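Adherence and virulence protein A (Streptococcus pneumoniae, PDB 6PON) probably binds fibronectin and contributes to pneumococcal adherence and virulence. Local coordinates at residues F56-Q60 / I119-M123; H137-V142 / L156-Y162. One frame throughout, in Å; residues are numbered along the deposited sequence.

Contact 1: residues F56-Q60 / I119-M123; sequences FGRIQ and IIEIM
Two antiparallel sheets pack face to face here, strand 58-61 of a four-stranded sheet against the end of strand 113-121 of a five-stranded sheet, inside the NFACT N-terminal region. The segments cross obliquely in roughly opposite senses without pairing as strands: Gly57 CA lies 5.8 Å from Ile122 CA, and the chains then diverge to 7.8 Å between Ile59 CA and Ile120 CA. Ile122, just past the strand end, is covered most. With chi1 m and chi2 t, its CD1 stands 3.7 Å from Arg58 CA and 4.0 Å from Ile59 N, while its CG2 sits 3.5 Å from Gly57 O. A beta carbon on Gly57 would point at Ile122, about 3.6 Å from its CG2. Ile120, extended (tt), sends CD1 to 3.5 Å from Arg58 O. Ile59, also tt, answers with CD1 4.2 Å from Ile120 CG2 and CG2 4.4 Å from Ile122 CD1. Leu50 of strand 44-51 touches both Ile59 and Ile120, extending the apolar layer. Arg58 points the other way, where Tyr263 of the second subunit makes a cation-pi contact with it; its NH1 donates to Phe56 O at 2.9 Å and its NE to Gln60 OE1 at 2.8 Å.

Contact 2: residues H137-V142 / L156-Y162; sequences HKILEV and LLPGSTY
Three nearly straight backbone hydrogen bonds join 137-142 to 156-162: Ile139 N donates to Ser160 O at 2.6 Å, Gly159 N to Ile139 O at 2.8 Å, and Tyr162 N to His137 O at 2.9 Å. Between the first and last of these, Lys138 and Thr161 form an antiparallel, non-hydrogen-bonded pair with their CA atoms 4.1 Å apart. CA-H...O contacts tighten the seam, such as Lys138 CA to Ser160 O at 3.3 Å. His137 enters from a left-handed conformation (62/27). Opposite Ile139, Leu157 to Ser160 make a type II beta turn, closed by Ser160 N to Leu157 O at 3.1 Å; Pro158 (-49/138) precedes Gly159 (90/-26), where a beta carbon would jam against the carbonyl oxygen of Pro158. The loop thus makes a single bridge, Lys138 with Thr161, just before 139-142, an outermost strand of the five-stranded sheet. That strand turns a corner at Leu140, which with Glu141 faces Leu131 in a classic beta bulge. Within the bulge, Glu141 OE2 accepts from Val142 N at 2.6 Å and from His145, and lies 3.7 Å from Pro158 CG. Ile139 fills the centre of the packing: its chi1 is m but chi2 sits off-well at 126°, bringing CD1 to 3.8 Å from Tyr162 CA and 4.4 Å from Leu156 CD2, while CG1 is 4.3 Å from Tyr162 CB. Val142 points at the loop, its CG1 3.7 Å from Leu156 O and 4.2 Å from Pro158 CD.

Both contacts involve the five-stranded sheet, with centres 18 Å apart, and they follow one another along the chain. Contact 1 uses one face of the end of strand 113-121, through Ile120 and, just past it, Ile122, to meet the four-stranded sheet; the alternate residues Ile119 and Glu121 face the other way and meet Tyr162 of contact 2. Tyr162 OH lies 2.7 Å from Glu121 OE2, a probable hydrogen bond, and Tyr162 CZ packs 3.6 Å from Ile119 CD1. The loop 156-162, hydrogen-bonded at the start of outer strand 139-142 in contact 2, therefore also reaches a central strand of the sheet. Arg154 adds a salt bridge to Glu121 from just before that loop segment.

Contact 1: residues F56-Q60 / I119-M123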
loop_
_atom_site.group_PDB
_atom_site.type_symbol
_atom_site.label_atom_id
_atom_site.label_comp_id
_atom_site.label_asym_id
_atom_site.label_seq_id
_atom_site.Cartn_x
_atom_site.Cartn_y
_atom_site.Cartn_z
ATOM N N PHE B 56 -8.891 25.031 24.227
ATOM C CA PHE B 56 -8.578 23.843 25.011
ATOM C C PHE B 56 -9.743 22.872 25.115
ATOM O O PHE B 56 -9.630 21.871 25.830
ATOM C CB PHE B 56 -8.131 24.255 26.416
ATOM C CG PHE B 56 -7.078 25.306 26.415
ATOM C CD1 PHE B 56 -6.049 25.273 25.480
ATOM C CD2 PHE B 56 -7.118 26.343 27.335
ATOM C CE1 PHE B 56 -5.067 26.252 25.460
ATOM C CE2 PHE B 56 -6.144 27.324 27.327
ATOM C CZ PHE B 56 -5.115 27.275 26.384
ATOM N N GLY B 57 -10.850 23.153 24.438
ATOM C CA GLY B 57 -12.044 22.342 24.535
ATOM C C GLY B 57 -11.730 20.881 24.366
ATOM O O GLY B 57 -10.996 20.503 23.450
ATOM N N ARG B 58 -12.250 20.060 25.268
ATOM C CA ARG B 58 -11.965 18.633 25.275
ATOM C C ARG B 58 -12.911 18.000 26.282
ATOM O O ARG B 58 -13.552 18.693 27.076
ATOM C CB ARG B 58 -10.508 18.345 25.644
ATOM C CG ARG B 58 -10.134 18.876 27.037
ATOM C CD ARG B 58 -8.629 18.914 27.253
ATOM N NE ARG B 58 -8.260 19.200 28.640
ATOM C CZ ARG B 58 -8.164 20.424 29.151
ATOM N NH1 ARG B 58 -8.410 21.483 28.396
ATOM N NH2 ARG B 58 -7.810 20.592 30.415
ATOM N N ILE B 59 -13.006 16.678 26.225
ATOM C CA ILE B 59 -13.644 15.891 27.265
ATOM C C ILE B 59 -12.633 14.847 27.716
ATOM O O ILE B 59 -11.912 14.270 26.895
ATOM C CB ILE B 59 -14.961 15.244 26.781
ATOM C CG1 ILE B 59 -15.526 14.314 27.862
ATOM C CG2 ILE B 59 -14.736 14.507 25.474
ATOM C CD1 ILE B 59 -17.002 13.993 27.697
ATOM N N GLN B 60 -12.598 14.580 29.017
ATOM C CA GLN B 60 -11.410 13.963 29.574
ATOM C C GLN B 60 -11.698 13.537 31.005
ATOM O O GLN B 60 -12.325 14.290 31.750
ATOM C CB GLN B 60 -10.266 14.995 29.528
ATOM C CG GLN B 60 -9.010 14.556 30.124
ATOM C CD GLN B 60 -8.177 15.696 30.674
ATOM O OE1 GLN B 60 -8.183 16.807 30.147
ATOM N NE2 GLN B 60 -7.423 15.409 31.727
ATOM N N ILE B 119 -24.478 16.939 26.089
ATOM C CA ILE B 119 -23.798 16.993 24.799
ATOM C C ILE B 119 -22.658 17.999 24.874
ATOM O O ILE B 119 -22.875 19.157 25.260
ATOM C CB ILE B 119 -24.749 17.405 23.663
ATOM C CG1 ILE B 119 -25.982 16.503 23.589
ATOM C CG2 ILE B 119 -23.981 17.468 22.332
ATOM C CD1 ILE B 119 -27.009 16.951 22.524
ATOM N N ILE B 120 -21.457 17.581 24.457
ATOM C CA ILE B 120 -20.348 18.509 24.274
ATOM C C ILE B 120 -19.984 18.532 22.796
ATOM O O ILE B 120 -19.812 17.480 22.175
ATOM C CB ILE B 120 -19.121 18.166 25.151
ATOM C CG1 ILE B 120 -17.999 19.177 24.899
ATOM C CG2 ILE B 120 -18.598 16.721 24.917
ATOM C CD1 ILE B 120 -16.768 18.977 25.776
ATOM N N GLU B 121 -19.905 19.736 22.236
ATOM C CA GLU B 121 -19.463 19.975 20.872
ATOM C C GLU B 121 -18.143 20.717 20.953
ATOM O O GLU B 121 -18.080 21.812 21.526
ATOM C CB GLU B 121 -20.480 20.807 20.093
ATOM C CG GLU B 121 -21.900 20.282 20.138
ATOM C CD GLU B 121 -22.873 21.308 19.601
ATOM O OE1 GLU B 121 -22.398 22.433 19.290
ATOM O OE2 GLU B 121 -24.086 20.997 19.484
ATOM N N ILE B 122 -17.099 20.118 20.396
ATOM C CA ILE B 122 -15.765 20.696 20.409
ATOM C C ILE B 122 -15.524 21.211 18.998
ATOM O O ILE B 122 -15.074 20.481 18.113
ATOM C CB ILE B 122 -14.722 19.689 20.862
ATOM C CG1 ILE B 122 -15.090 19.221 22.268
ATOM C CG2 ILE B 122 -13.344 20.317 20.850
ATOM C CD1 ILE B 122 -14.435 17.941 22.673
ATOM N N MET B 123 -15.846 22.486 18.792
ATOM C CA MET B 123 -15.902 23.147 17.493
ATOM C C MET B 123 -15.222 24.499 17.557
ATOM O O MET B 123 -15.767 25.513 17.117
ATOM C CB MET B 123 -17.347 23.342 17.031
ATOM C CG MET B 123 -18.202 22.076 17.046
ATOM S SD MET B 123 -17.887 21.087 15.585
ATOM C CE MET B 123 -18.713 19.557 15.998
#

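Contact 2: residues H137-V142 / L156-Y162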
loop_
_atom_site.group_PDB
_atom_site.type_symbol
_atom_site.label_atom_id
_atom_site.label_comp_id
_atom_site.label_asym_id
_atom_site.label_seq_id
_atom_site.Cartn_x
_atom_site.Cartn_y
_atom_site.Cartn_z
ATOM N N HIS B 137 -36.722 17.006 23.326
ATOM C CA HIS B 137 -35.580 17.429 22.506
ATOM C C HIS B 137 -35.337 18.943 22.584
ATOM O O HIS B 137 -34.765 19.553 21.668
ATOM C CB HIS B 137 -35.736 16.957 21.061
ATOM C CG HIS B 137 -35.791 15.466 20.933
ATOM N ND1 HIS B 137 -34.701 14.659 21.187
ATOM C CD2 HIS B 137 -36.809 14.632 20.605
ATOM C CE1 HIS B 137 -35.042 13.393 21.011
ATOM N NE2 HIS B 137 -36.316 13.350 20.660
ATOM N N LYS B 138 -35.738 19.550 23.697
ATOM C CA LYS B 138 -35.496 20.959 23.962
ATOM C C LYS B 138 -34.251 21.118 24.824
ATOM O O LYS B 138 -33.978 20.288 25.699
ATOM C CB LYS B 138 -36.710 21.598 24.657
ATOM C CG LYS B 138 -37.946 21.693 23.758
ATOM C CD LYS B 138 -39.124 22.419 24.420
ATOM C CE LYS B 138 -40.252 22.617 23.393
ATOM N NZ LYS B 138 -41.422 23.415 23.879
ATOM N N ILE B 139 -33.489 22.178 24.564
ATOM C CA ILE B 139 -32.347 22.489 25.417
ATOM C C ILE B 139 -32.847 22.868 26.803
ATOM O O ILE B 139 -33.584 23.852 26.968
ATOM C CB ILE B 139 -31.498 23.613 24.813
ATOM C CG1 ILE B 139 -30.744 23.087 23.591
ATOM C CG2 ILE B 139 -30.523 24.181 25.867
ATOM C CD1 ILE B 139 -30.974 23.914 22.357
ATOM N N LEU B 140 -32.457 22.088 27.811
ATOM C CA LEU B 140 -32.754 22.479 29.181
ATOM C C LEU B 140 -31.854 23.626 29.631
ATOM O O LEU B 140 -32.297 24.519 30.367
ATOM C CB LEU B 140 -32.623 21.270 30.103
ATOM C CG LEU B 140 -33.633 20.152 29.789
ATOM C CD1 LEU B 140 -33.193 18.804 30.404
ATOM C CD2 LEU B 140 -35.091 20.565 30.234
ATOM N N GLU B 141 -30.602 23.637 29.182
ATOM C CA GLU B 141 -29.633 24.668 29.550
ATOM C C GLU B 141 -28.366 24.441 28.723
ATOM O O GLU B 141 -28.160 23.366 28.153
ATOM C CB GLU B 141 -29.364 24.645 31.067
ATOM C CG GLU B 141 -28.582 25.792 31.688
ATOM C CD GLU B 141 -28.868 27.194 31.145
ATOM O OE1 GLU B 141 -29.418 28.036 31.887
ATOM O OE2 GLU B 141 -28.475 27.494 29.995
ATOM N N VAL B 142 -27.539 25.475 28.623
ATOM C CA VAL B 142 -26.443 25.445 27.668
ATOM C C VAL B 142 -25.394 26.451 28.110
ATOM O O VAL B 142 -25.714 27.601 28.433
ATOM C CB VAL B 142 -26.933 25.728 26.234
ATOM C CG1 VAL B 142 -27.840 26.952 26.205
ATOM C CG2 VAL B 142 -25.755 25.943 25.306
ATOM N N LEU B 156 -29.270 28.822 20.493
ATOM C CA LEU B 156 -28.773 28.034 21.619
ATOM C C LEU B 156 -29.259 28.704 22.894
ATOM O O LEU B 156 -28.545 29.467 23.539
ATOM C CB LEU B 156 -27.256 27.891 21.588
ATOM C CG LEU B 156 -26.778 27.085 20.382
ATOM C CD1 LEU B 156 -25.320 26.742 20.512
ATOM C CD2 LEU B 156 -27.609 25.829 20.216
ATOM N N LEU B 157 -30.500 28.404 23.258
ATOM C CA LEU B 157 -31.105 29.026 24.424
ATOM C C LEU B 157 -32.001 27.997 25.091
ATOM O O LEU B 157 -32.556 27.132 24.402
ATOM C CB LEU B 157 -31.915 30.281 24.043
ATOM C CG LEU B 157 -31.200 31.555 23.546
ATOM C CD1 LEU B 157 -32.201 32.545 22.968
ATOM C CD2 LEU B 157 -30.395 32.250 24.661
ATOM N N PRO B 158 -32.133 28.037 26.416
ATOM C CA PRO B 158 -33.110 27.161 27.086
ATOM C C PRO B 158 -34.471 27.242 26.407
ATOM O O PRO B 158 -34.929 28.319 26.017
ATOM C CB PRO B 158 -33.162 27.709 28.519
ATOM C CG PRO B 158 -31.835 28.399 28.715
ATOM C CD PRO B 158 -31.373 28.879 27.362
ATOM N N GLY B 159 -35.110 26.084 26.245
ATOM C CA GLY B 159 -36.405 25.982 25.617
ATOM C C GLY B 159 -36.373 25.767 24.116
ATOM O O GLY B 159 -37.328 25.216 23.565
ATOM N N SER B 160 -35.303 26.199 23.440
ATOM C CA SER B 160 -35.151 25.932 22.018
ATOM C C SER B 160 -34.928 24.443 21.781
ATOM O O SER B 160 -34.339 23.737 22.610
ATOM C CB SER B 160 -33.974 26.722 21.427
ATOM O OG SER B 160 -34.200 28.125 21.437
ATOM N N THR B 161 -35.408 23.971 20.629
ATOM C CA THR B 161 -35.184 22.593 20.223
ATOM C C THR B 161 -33.746 22.433 19.753
ATOM O O THR B 161 -33.206 23.303 19.061
ATOM C CB THR B 161 -36.160 22.212 19.113
ATOM O OG1 THR B 161 -37.495 22.468 19.564
ATOM C CG2 THR B 161 -36.021 20.732 18.747
ATOM N N TYR B 162 -33.112 21.334 20.163
ATOM C CA TYR B 162 -31.698 21.144 19.856
ATOM C C TYR B 162 -31.507 20.880 18.372
ATOM O O TYR B 162 -32.229 20.084 17.766
ATOM C CB TYR B 162 -31.101 19.985 20.666
ATOM C CG TYR B 162 -29.664 19.674 20.306
ATOM C CD1 TYR B 162 -28.619 20.494 20.736
ATOM C CD2 TYR B 162 -29.346 18.577 19.516
ATOM C CE1 TYR B 162 -27.291 20.217 20.394
ATOM C CE2 TYR B 162 -28.034 18.292 19.170
ATOM C CZ TYR B 162 -27.013 19.116 19.608
ATOM O OH TYR B 162 -25.707 18.814 19.261
#